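Local structure of N5-carboxyaminoimidazole ribonucleotide synthetase (Bacillus anthracis, 3QFF) at residues Thr80-Glu84 / Leu275-Pro279; Ala128-Gln134 / Glu184-Lys189. The protein probably catalyses the ATP-dependent carboxylation of aminoimidazole ribonucleotide with bicarbonate to N5-carboxyaminoimidazole ribonucleotide in purine biosynthesis, and binds ADP. All coordinates share one frame. Residue numbers count along the deposited sequence, not the author numbering.

Contact 1: residues Thr80-Glu84 / Leu275-Pro279; sequences TYEFE and LAPRP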
ATOM      1  N   THR A  80     -10.608   2.200  16.888  1.00 22.02           N
ATOM      2  CA  THR A  80      -9.259   2.650  17.203  1.00 22.99           C
ATOM      3  C   THR A  80      -9.237   4.176  17.114  1.00 24.03           C
ATOM      4  O   THR A  80     -10.232   4.804  16.728  1.00 22.89           O
ATOM      5  CB  THR A  80      -8.174   1.970  16.280  1.00 23.01           C
ATOM      6  OG1 THR A  80      -6.863   2.416  16.652  1.00 23.52           O
ATOM      7  CG2 THR A  80      -8.416   2.291  14.807  1.00 22.46           C
ATOM      8  N   TYR A  81      -8.118   4.778  17.495  1.00 25.49           N
ATOM      9  CA  TYR A  81      -8.008   6.235  17.493  1.00 26.84           C
ATOM     10  C   TYR A  81      -6.698   6.698  16.882  1.00 28.00           C
ATOM     11  O   TYR A  81      -5.665   6.030  17.006  1.00 28.71           O
ATOM     12  CB  TYR A  81      -8.083   6.767  18.934  1.00 26.76           C
ATOM     13  CG  TYR A  81      -7.007   6.158  19.813  1.00 27.01           C
ATOM     14  CD1 TYR A  81      -7.262   5.018  20.578  1.00 26.72           C
ATOM     15  CD2 TYR A  81      -5.718   6.692  19.830  1.00 27.36           C
ATOM     16  CE1 TYR A  81      -6.251   4.437  21.366  1.00 28.41           C
ATOM     17  CE2 TYR A  81      -4.711   6.122  20.598  1.00 26.78           C
ATOM     18  CZ  TYR A  81      -4.980   5.006  21.360  1.00 26.95           C
ATOM     19  OH  TYR A  81      -3.969   4.462  22.105  1.00 29.31           O
ATOM     20  N   GLU A  82      -6.752   7.867  16.251  1.00 29.17           N
ATOM     21  CA  GLU A  82      -5.561   8.639  15.908  1.00 30.38           C
ATOM     22  C   GLU A  82      -5.450   9.789  16.908  1.00 30.47           C
ATOM     23  O   GLU A  82      -4.352  10.141  17.362  1.00 30.31           O
ATOM     24  CB  GLU A  82      -5.687   9.200  14.489  1.00 30.86           C
ATOM     25  CG  GLU A  82      -5.057  10.592  14.335  1.00 33.30           C
ATOM     26  CD  GLU A  82      -5.432  11.265  13.050  1.00 34.81           C
ATOM     27  OE1 GLU A  82      -6.259  12.200  13.089  1.00 35.93           O
ATOM     28  OE2 GLU A  82      -4.887  10.862  12.008  1.00 35.35           O
ATOM     29  N   PHE A  83      -6.600  10.375  17.239  1.00 30.56           N
ATOM     30  CA  PHE A  83      -6.650  11.484  18.179  1.00 30.87           C
ATOM     31  C   PHE A  83      -6.512  10.925  19.586  1.00 30.67           C
ATOM     32  O   PHE A  83      -7.231  10.002  19.969  1.00 29.67           O
ATOM     33  CB  PHE A  83      -7.941  12.282  18.018  1.00 30.95           C
ATOM     34  CG  PHE A  83      -8.063  13.438  18.985  1.00 32.93           C
ATOM     35  CD1 PHE A  83      -8.966  13.375  20.054  1.00 33.12           C
ATOM     36  CD2 PHE A  83      -7.258  14.571  18.843  1.00 33.90           C
ATOM     37  CE1 PHE A  83      -9.080  14.441  20.965  1.00 34.88           C
ATOM     38  CE2 PHE A  83      -7.362  15.644  19.751  1.00 35.52           C
ATOM     39  CZ  PHE A  83      -8.280  15.573  20.811  1.00 34.47           C
ATOM     40  N   GLU A  84      -5.560  11.477  20.335  1.00 31.03           N
ATOM     41  CA  GLU A  84      -5.155  10.913  21.618  1.00 31.90           C
ATOM     42  C   GLU A  84      -5.858  11.538  22.827  1.00 31.94           C
ATOM     43  O   GLU A  84      -6.021  10.877  23.860  1.00 32.50           O
ATOM     44  CB  GLU A  84      -3.644  11.033  21.794  1.00 32.37           C
ATOM     45  CG  GLU A  84      -2.834  10.074  20.942  1.00 34.61           C
ATOM     46  CD  GLU A  84      -1.371  10.453  20.903  1.00 37.27           C
ATOM     47  OE1 GLU A  84      -0.557   9.721  21.489  1.00 39.91           O
ATOM     48  OE2 GLU A  84      -1.031  11.489  20.290  1.00 40.02           O
ATOM     49  N   LEU A 275       6.530   8.278  24.640  1.00 25.82           N
ATOM     50  CA  LEU A 275       5.787   7.182  24.024  1.00 25.34           C
ATOM     51  C   LEU A 275       4.574   7.719  23.272  1.00 25.31           C
ATOM     52  O   LEU A 275       3.966   8.692  23.697  1.00 25.74           O
ATOM     53  CB  LEU A 275       5.311   6.206  25.096  1.00 24.57           C
ATOM     54  CG  LEU A 275       6.350   5.643  26.061  1.00 24.75           C
ATOM     55  CD1 LEU A 275       5.688   4.780  27.151  1.00 24.07           C
ATOM     56  CD2 LEU A 275       7.416   4.849  25.306  1.00 21.78           C
ATOM     57  N   ALA A 276       4.224   7.087  22.162  1.00 24.59           N
ATOM     58  CA  ALA A 276       2.993   7.429  21.456  1.00 24.68           C
ATOM     59  C   ALA A 276       2.264   6.131  21.153  1.00 24.24           C
ATOM     60  O   ALA A 276       2.802   5.279  20.453  1.00 24.38           O
ATOM     61  CB  ALA A 276       3.305   8.225  20.165  1.00 24.80           C
ATOM     62  N   PRO A 277       1.052   5.948  21.713  1.00 24.26           N
ATOM     63  CA  PRO A 277       0.371   4.678  21.529  1.00 23.50           C
ATOM     64  C   PRO A 277      -0.456   4.674  20.238  1.00 23.21           C
ATOM     65  O   PRO A 277      -1.662   4.472  20.272  1.00 23.23           O
ATOM     66  CB  PRO A 277      -0.538   4.593  22.757  1.00 23.99           C
ATOM     67  CG  PRO A 277      -0.840   6.026  23.079  1.00 24.42           C
ATOM     68  CD  PRO A 277       0.312   6.849  22.611  1.00 24.13           C
ATOM     69  N   ARG A 278       0.214   4.885  19.117  1.00 23.02           N
ATOM     70  CA  ARG A 278      -0.417   4.908  17.805  1.00 22.90           C
ATOM     71  C   ARG A 278       0.689   4.833  16.784  1.00 22.68           C
ATOM     72  O   ARG A 278       1.865   4.997  17.141  1.00 22.20           O
ATOM     73  CB  ARG A 278      -1.204   6.221  17.616  1.00 23.27           C
ATOM     74  CG  ARG A 278      -0.431   7.460  18.053  1.00 25.45           C
ATOM     75  CD  ARG A 278      -0.939   8.740  17.404  1.00 28.68           C
ATOM     76  NE  ARG A 278      -0.192   9.875  17.943  1.00 31.33           N
ATOM     77  CZ  ARG A 278       1.014  10.258  17.525  1.00 32.55           C
ATOM     78  NH1 ARG A 278       1.633   9.617  16.531  1.00 32.99           N
ATOM     79  NH2 ARG A 278       1.609  11.289  18.108  1.00 32.39           N
ATOM     80  N   PRO A 279       0.332   4.585  15.505  1.00 22.87           N
ATOM     81  CA  PRO A 279       1.298   4.817  14.446  1.00 22.70           C
ATOM     82  C   PRO A 279       1.824   6.245  14.554  1.00 22.76           C
ATOM     83  O   PRO A 279       1.114   7.175  14.994  1.00 22.42           O
ATOM     84  CB  PRO A 279       0.474   4.630  13.161  1.00 23.38           C
ATOM     85  CG  PRO A 279      -0.641   3.726  13.566  1.00 23.58           C
ATOM     86  CD  PRO A 279      -0.954   4.081  14.987  1.00 22.44           C
TER
HETATM   87  O   HOH W   1      -3.799   4.147  17.913  1.00 25.85           O

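Contact 2: residues Ala128-Gln134 / Glu184-Lys189; sequences ATYRLVQ and ECILEK. With ADP (adenosine-5'-diphosphate), chain C.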
ATOM      1  N   ALA A 128      15.909  10.140  31.591  1.00 27.90           N
ATOM      2  CA  ALA A 128      16.664  11.257  32.164  1.00 28.45           C
ATOM      3  C   ALA A 128      16.071  11.584  33.526  1.00 29.42           C
ATOM      4  O   ALA A 128      14.855  11.468  33.735  1.00 29.29           O
ATOM      5  CB  ALA A 128      16.587  12.464  31.273  1.00 28.35           C
ATOM      6  N   THR A 129      16.934  11.991  34.447  1.00 29.72           N
ATOM      7  CA  THR A 129      16.503  12.300  35.794  1.00 30.80           C
ATOM      8  C   THR A 129      15.579  13.524  35.729  1.00 30.38           C
ATOM      9  O   THR A 129      15.779  14.434  34.917  1.00 30.46           O
ATOM     10  CB  THR A 129      17.715  12.437  36.739  1.00 31.29           C
ATOM     11  OG1 THR A 129      18.770  13.101  36.055  1.00 34.30           O
ATOM     12  CG2 THR A 129      18.253  11.066  37.111  1.00 31.67           C
ATOM     13  N   TYR A 130      14.509  13.493  36.512  1.00 29.62           N
ATOM     14  CA  TYR A 130      13.426  14.454  36.338  1.00 29.76           C
ATOM     15  C   TYR A 130      12.753  14.761  37.668  1.00 29.97           C
ATOM     16  O   TYR A 130      12.818  13.955  38.603  1.00 29.63           O
ATOM     17  CB  TYR A 130      12.395  13.919  35.326  1.00 29.46           C
ATOM     18  CG  TYR A 130      11.683  12.653  35.791  1.00 29.06           C
ATOM     19  CD1 TYR A 130      12.305  11.409  35.712  1.00 29.59           C
ATOM     20  CD2 TYR A 130      10.391  12.708  36.331  1.00 29.48           C
ATOM     21  CE1 TYR A 130      11.659  10.242  36.150  1.00 29.06           C
ATOM     22  CE2 TYR A 130       9.744  11.549  36.771  1.00 27.74           C
ATOM     23  CZ  TYR A 130      10.383  10.326  36.678  1.00 28.56           C
ATOM     24  OH  TYR A 130       9.749   9.181  37.123  1.00 29.69           O
ATOM     25  N   ARG A 131      12.117  15.935  37.735  1.00 30.32           N
ATOM     26  CA  ARG A 131      11.343  16.366  38.902  1.00 30.17           C
ATOM     27  C   ARG A 131      10.032  17.008  38.479  1.00 29.27           C
ATOM     28  O   ARG A 131       9.993  17.825  37.546  1.00 28.97           O
ATOM     29  CB  ARG A 131      12.117  17.393  39.744  1.00 30.58           C
ATOM     30  CG  ARG A 131      13.422  16.914  40.349  1.00 32.77           C
ATOM     31  CD  ARG A 131      13.234  15.850  41.421  1.00 35.20           C
ATOM     32  NE  ARG A 131      14.519  15.499  42.025  1.00 37.94           N
ATOM     33  CZ  ARG A 131      15.296  14.487  41.647  1.00 37.51           C
ATOM     34  NH1 ARG A 131      14.934  13.676  40.655  1.00 35.96           N
ATOM     35  NH2 ARG A 131      16.444  14.286  42.279  1.00 37.68           N
ATOM     36  N   LEU A 132       8.962  16.660  39.189  1.00 28.28           N
ATOM     37  CA  LEU A 132       7.666  17.300  38.972  1.00 28.01           C
ATOM     38  C   LEU A 132       7.728  18.747  39.460  1.00 27.83           C
ATOM     39  O   LEU A 132       8.269  19.012  40.535  1.00 27.37           O
ATOM     40  CB  LEU A 132       6.568  16.543  39.725  1.00 27.87           C
ATOM     41  CG  LEU A 132       5.143  17.049  39.560  1.00 28.69           C
ATOM     42  CD1 LEU A 132       4.646  16.796  38.127  1.00 27.96           C
ATOM     43  CD2 LEU A 132       4.216  16.417  40.620  1.00 27.65           C
ATOM     44  N   VAL A 133       7.181  19.672  38.667  1.00 27.30           N
ATOM     45  CA  VAL A 133       7.133  21.086  39.043  1.00 27.58           C
ATOM     46  C   VAL A 133       5.694  21.601  38.977  1.00 27.81           C
ATOM     47  O   VAL A 133       5.110  21.765  37.889  1.00 27.79           O
ATOM     48  CB  VAL A 133       8.091  21.964  38.179  1.00 27.83           C
ATOM     49  CG1 VAL A 133       7.894  23.465  38.469  1.00 28.00           C
ATOM     50  CG2 VAL A 133       9.543  21.562  38.425  1.00 27.85           C
ATOM     51  N   GLN A 134       5.119  21.819  40.154  1.00 27.99           N
ATOM     52  CA  GLN A 134       3.736  22.279  40.262  1.00 28.83           C
ATOM     53  C   GLN A 134       3.654  23.732  40.766  1.00 29.80           C
ATOM     54  O   GLN A 134       2.608  24.366  40.679  1.00 30.30           O
ATOM     55  CB  GLN A 134       2.920  21.331  41.162  1.00 28.38           C
ATOM     56  CG  GLN A 134       2.692  19.946  40.551  1.00 26.95           C
ATOM     57  CD  GLN A 134       1.780  19.043  41.397  1.00 27.86           C
ATOM     58  OE1 GLN A 134       1.931  18.954  42.613  1.00 26.35           O
ATOM     59  NE2 GLN A 134       0.838  18.359  40.736  1.00 27.08           N
ATOM     60  N   GLU A 184       1.409  23.008  34.843  1.00 36.84           N
ATOM     61  CA  GLU A 184       2.158  21.960  35.511  1.00 35.97           C
ATOM     62  C   GLU A 184       3.249  21.469  34.568  1.00 35.31           C
ATOM     63  O   GLU A 184       2.993  21.207  33.384  1.00 35.00           O
ATOM     64  CB  GLU A 184       1.243  20.796  35.881  1.00 35.77           C
ATOM     65  CG  GLU A 184       1.974  19.653  36.584  1.00 36.01           C
ATOM     66  CD  GLU A 184       1.100  18.432  36.799  1.00 37.58           C
ATOM     67  OE1 GLU A 184       0.685  18.199  37.958  1.00 35.59           O
ATOM     68  OE2 GLU A 184       0.831  17.709  35.808  1.00 37.48           O
ATOM     69  N   CYS A 185       4.448  21.337  35.117  1.00 35.15           N
ATOM     70  CA  CYS A 185       5.638  20.999  34.359  1.00 34.92           C
ATOM     71  C   CYS A 185       6.466  19.859  34.949  1.00 34.37           C
ATOM     72  O   CYS A 185       6.224  19.364  36.059  1.00 33.73           O
ATOM     73  CB  CYS A 185       6.518  22.245  34.218  1.00 35.39           C
ATOM     74  SG  CYS A 185       5.778  23.535  33.190  1.00 37.76           S
ATOM     75  N   ILE A 186       7.451  19.448  34.165  1.00 33.84           N
ATOM     76  CA  ILE A 186       8.486  18.556  34.601  1.00 33.91           C
ATOM     77  C   ILE A 186       9.813  19.217  34.217  1.00 33.70           C
ATOM     78  O   ILE A 186       9.912  19.832  33.160  1.00 33.52           O
ATOM     79  CB  ILE A 186       8.310  17.151  33.928  1.00 34.05           C
ATOM     80  CG1 ILE A 186       9.224  16.109  34.545  1.00 35.22           C
ATOM     81  CG2 ILE A 186       8.503  17.205  32.396  1.00 33.87           C
ATOM     82  CD1 ILE A 186       9.095  14.750  33.844  1.00 37.73           C
ATOM     83  N   LEU A 187      10.810  19.115  35.084  1.00 33.73           N
ATOM     84  CA  LEU A 187      12.163  19.514  34.724  1.00 34.29           C
ATOM     85  C   LEU A 187      13.026  18.270  34.577  1.00 34.94           C
ATOM     86  O   LEU A 187      13.056  17.429  35.475  1.00 34.58           O
ATOM     87  CB  LEU A 187      12.774  20.449  35.768  1.00 33.93           C
ATOM     88  CG  LEU A 187      14.128  21.091  35.396  1.00 33.39           C
ATOM     89  CD1 LEU A 187      13.904  22.343  34.583  1.00 32.22           C
ATOM     90  CD2 LEU A 187      14.952  21.418  36.635  1.00 32.33           C
ATOM     91  N   GLU A 188      13.725  18.170  33.446  1.00 35.80           N
ATOM     92  CA  GLU A 188      14.596  17.030  33.152  1.00 37.27           C
ATOM     93  C   GLU A 188      16.052  17.453  33.011  1.00 37.77           C
ATOM     94  O   GLU A 188      16.335  18.513  32.444  1.00 37.98           O
ATOM     95  CB  GLU A 188      14.190  16.377  31.838  1.00 37.35           C
ATOM     96  CG  GLU A 188      12.776  15.833  31.771  1.00 39.27           C
ATOM     97  CD  GLU A 188      12.476  15.215  30.414  1.00 42.04           C
ATOM     98  OE1 GLU A 188      11.287  14.990  30.116  1.00 44.36           O
ATOM     99  OE2 GLU A 188      13.430  14.975  29.635  1.00 42.17           O
ATOM    100  N   LYS A 189      16.964  16.615  33.498  1.00 38.41           N
ATOM    101  CA  LYS A 189      18.390  16.779  33.209  1.00 39.85           C
ATOM    102  C   LYS A 189      18.630  16.734  31.712  1.00 40.16           C
ATOM    103  O   LYS A 189      18.041  15.920  31.003  1.00 39.80           O
ATOM    104  CB  LYS A 189      19.230  15.694  33.882  1.00 40.24           C
ATOM    105  CG  LYS A 189      20.056  16.165  35.060  1.00 41.07           C
ATOM    106  CD  LYS A 189      20.869  15.017  35.643  1.00 43.07           C
ATOM    107  CE  LYS A 189      21.289  15.298  37.083  1.00 44.37           C
ATOM    108  NZ  LYS A 189      21.228  14.067  37.922  1.00 46.14           N
TER
HETATM  109  PB  ADP C 400       7.817  17.152  22.124  1.00 62.88           P
HETATM  110  O1B ADP C 400       7.370  18.564  21.828  1.00 62.84           O
HETATM  111  O2B ADP C 400       6.788  16.358  22.901  1.00 62.26           O
HETATM  112  O3B ADP C 400       8.382  16.439  20.918  1.00 62.65           O
HETATM  113  PA  ADP C 400      10.258  16.316  23.484  1.00 60.58           P
HETATM  114  O1A ADP C 400      10.311  15.216  22.444  1.00 61.16           O
HETATM  115  O2A ADP C 400      10.223  15.970  24.955  1.00 60.28           O
HETATM  116  O3A ADP C 400       9.047  17.348  23.167  1.00 61.78           O
HETATM  117  O5' ADP C 400      11.555  17.242  23.281  1.00 59.78           O
HETATM  118  C5' ADP C 400      11.713  17.994  22.080  1.00 59.37           C
HETATM  119  C4' ADP C 400      13.186  18.040  21.704  1.00 58.68           C
HETATM  120  O4' ADP C 400      13.927  18.631  22.773  1.00 57.97           O
HETATM  121  C3' ADP C 400      13.762  16.649  21.489  1.00 58.29           C
HETATM  122  O3' ADP C 400      13.759  16.298  20.102  1.00 59.10           O
HETATM  123  C2' ADP C 400      15.167  16.737  22.052  1.00 58.33           C
HETATM  124  O2' ADP C 400      16.093  17.032  21.002  1.00 57.59           O
HETATM  125  C1' ADP C 400      15.137  17.906  23.023  1.00 57.50           C
HETATM  126  N9  ADP C 400      15.154  17.408  24.426  1.00 56.66           N
HETATM  127  C8  ADP C 400      14.071  17.135  25.184  1.00 56.00           C
HETATM  128  N7  ADP C 400      14.429  16.699  26.418  1.00 55.36           N
HETATM  129  C5  ADP C 400      15.772  16.690  26.469  1.00 54.99           C
HETATM  130  C6  ADP C 400      16.800  16.337  27.481  1.00 54.68           C
HETATM  131  N6  ADP C 400      16.451  15.898  28.717  1.00 52.96           N
HETATM  132  N1  ADP C 400      18.102  16.470  27.123  1.00 54.85           N
HETATM  133  C2  ADP C 400      18.468  16.902  25.901  1.00 54.93           C
HETATM  134  N3  ADP C 400      17.589  17.237  24.940  1.00 55.17           N
HETATM  135  C4  ADP C 400      16.249  17.159  25.157  1.00 55.74           C

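Contact 1: residues Thr80-Glu84 / Leu275-Pro279
A salt bridge between E84 and R278 ties the Rossmann-like preATP-grasp part of the chain to the ATP-grasp part. NE of R278 donates to OE2 of E84 at 3.0 Å in a nearly straight hydrogen bond, and a weak second one runs from R278 NH2 to the same E84 OE2 at 3.4 Å. The carboxylate oxygen thus meets the edge of the guanidinium, while NH1 of R278 turns back on its own segment and binds P279 O at 2.9 Å. One water joins the two backbones, donating to Y81 O at 2.8 Å and to P277 O at 3.2 Å. That carbonyl belongs to the centre of an inverse gamma turn, closed by a weak hydrogen bond from R278 N to A276 O (2.9 Å), which turns the chain just beyond strand 270-276.

Packing fills the space around these bonds. The Y81 ring reaches across from the end of strand 78-81, its OH 3.5 Å from P277 CB, and L107 of helix 105-110 touches Y81, E84 and P277. E82 sends its carboxylate off to the backbone nitrogens of G23 and G26 at the start of helix 24-35, yet its carbonyl O lies 3.7 Å from R278 CD. On the proline ring, P277 CD sits 3.2 Å from E84 OE1.

Contact 2: residues Ala128-Gln134 / Glu184-Lys189
T129, V133 and K189 are among the residues with the most surface buried where strands 130-133 and 185-189 pair antiparallel within the ATP-grasp domain, their axes 4.5 Å apart at closest and 156° between directions. T129 and K189 mark one end of the ladder: K189 N donates to T129 O at 2.9 Å, and a weak bond from K189 NZ to T129 OG1 (3.2 Å) is less certain, because the hydroxyl is crowded in the model. The carbonyl of K189, in turn, accepts from the adenine amino group, ADP N6 to K189 O at 2.8 Å, and OE2 of the preceding E188 takes a second bond from ADP N6 at 3.3 Å, so the end of strand 185-189 holds the adenine by its amino group. V133 lies at the other end, in a hydrogen-bonded pair with C185: V133 N to C185 O is 2.8 Å and C185 N to V133 O 2.9 Å. Its side chain shares a face with C185 and L187, V133 CG2 lying 4.3 Å from L187 CB. Between these ends R131 N bonds to L187 O and L187 N to R131 O, both at 2.9 Å. Y130, L132, I186 and E188 line the other face, where Y130 CD2 meets I186 CD1 at 3.5 Å. Just past the ladder, Q134 NE2 binds E184 OE1 at 2.8 Å, while E184 OE2 bonds to T155. Helix 136-146 packs on V133 and L187, helix 113-122 on Y130, L132 and I186; strand 130-133 is outermost, and strand 150-154 follows 185-189, with K153 salt-bridged to E188.

Contact 2 is nested in the chain loop that contact 1 closes: 80-84 comes first, then 128-134 and 184-189, and finally 275-279. The two lie 24 Å apart between centres and about 10 Å between nearest atoms, without touching, and share no sheet. Contact 1 joins the parallel sheet of strand 78-81 to the large antiparallel sheet ending at strand 270-276, whereas contact 2 builds the edge of the separate four-stranded antiparallel sheet. ADP lies between them: contact 2 binds its adenine directly, and the side chain of R278 in contact 1 comes within about 9 Å of the nucleotide, nearest atoms, consistent with a nucleotide site between two ATP-grasp sheets.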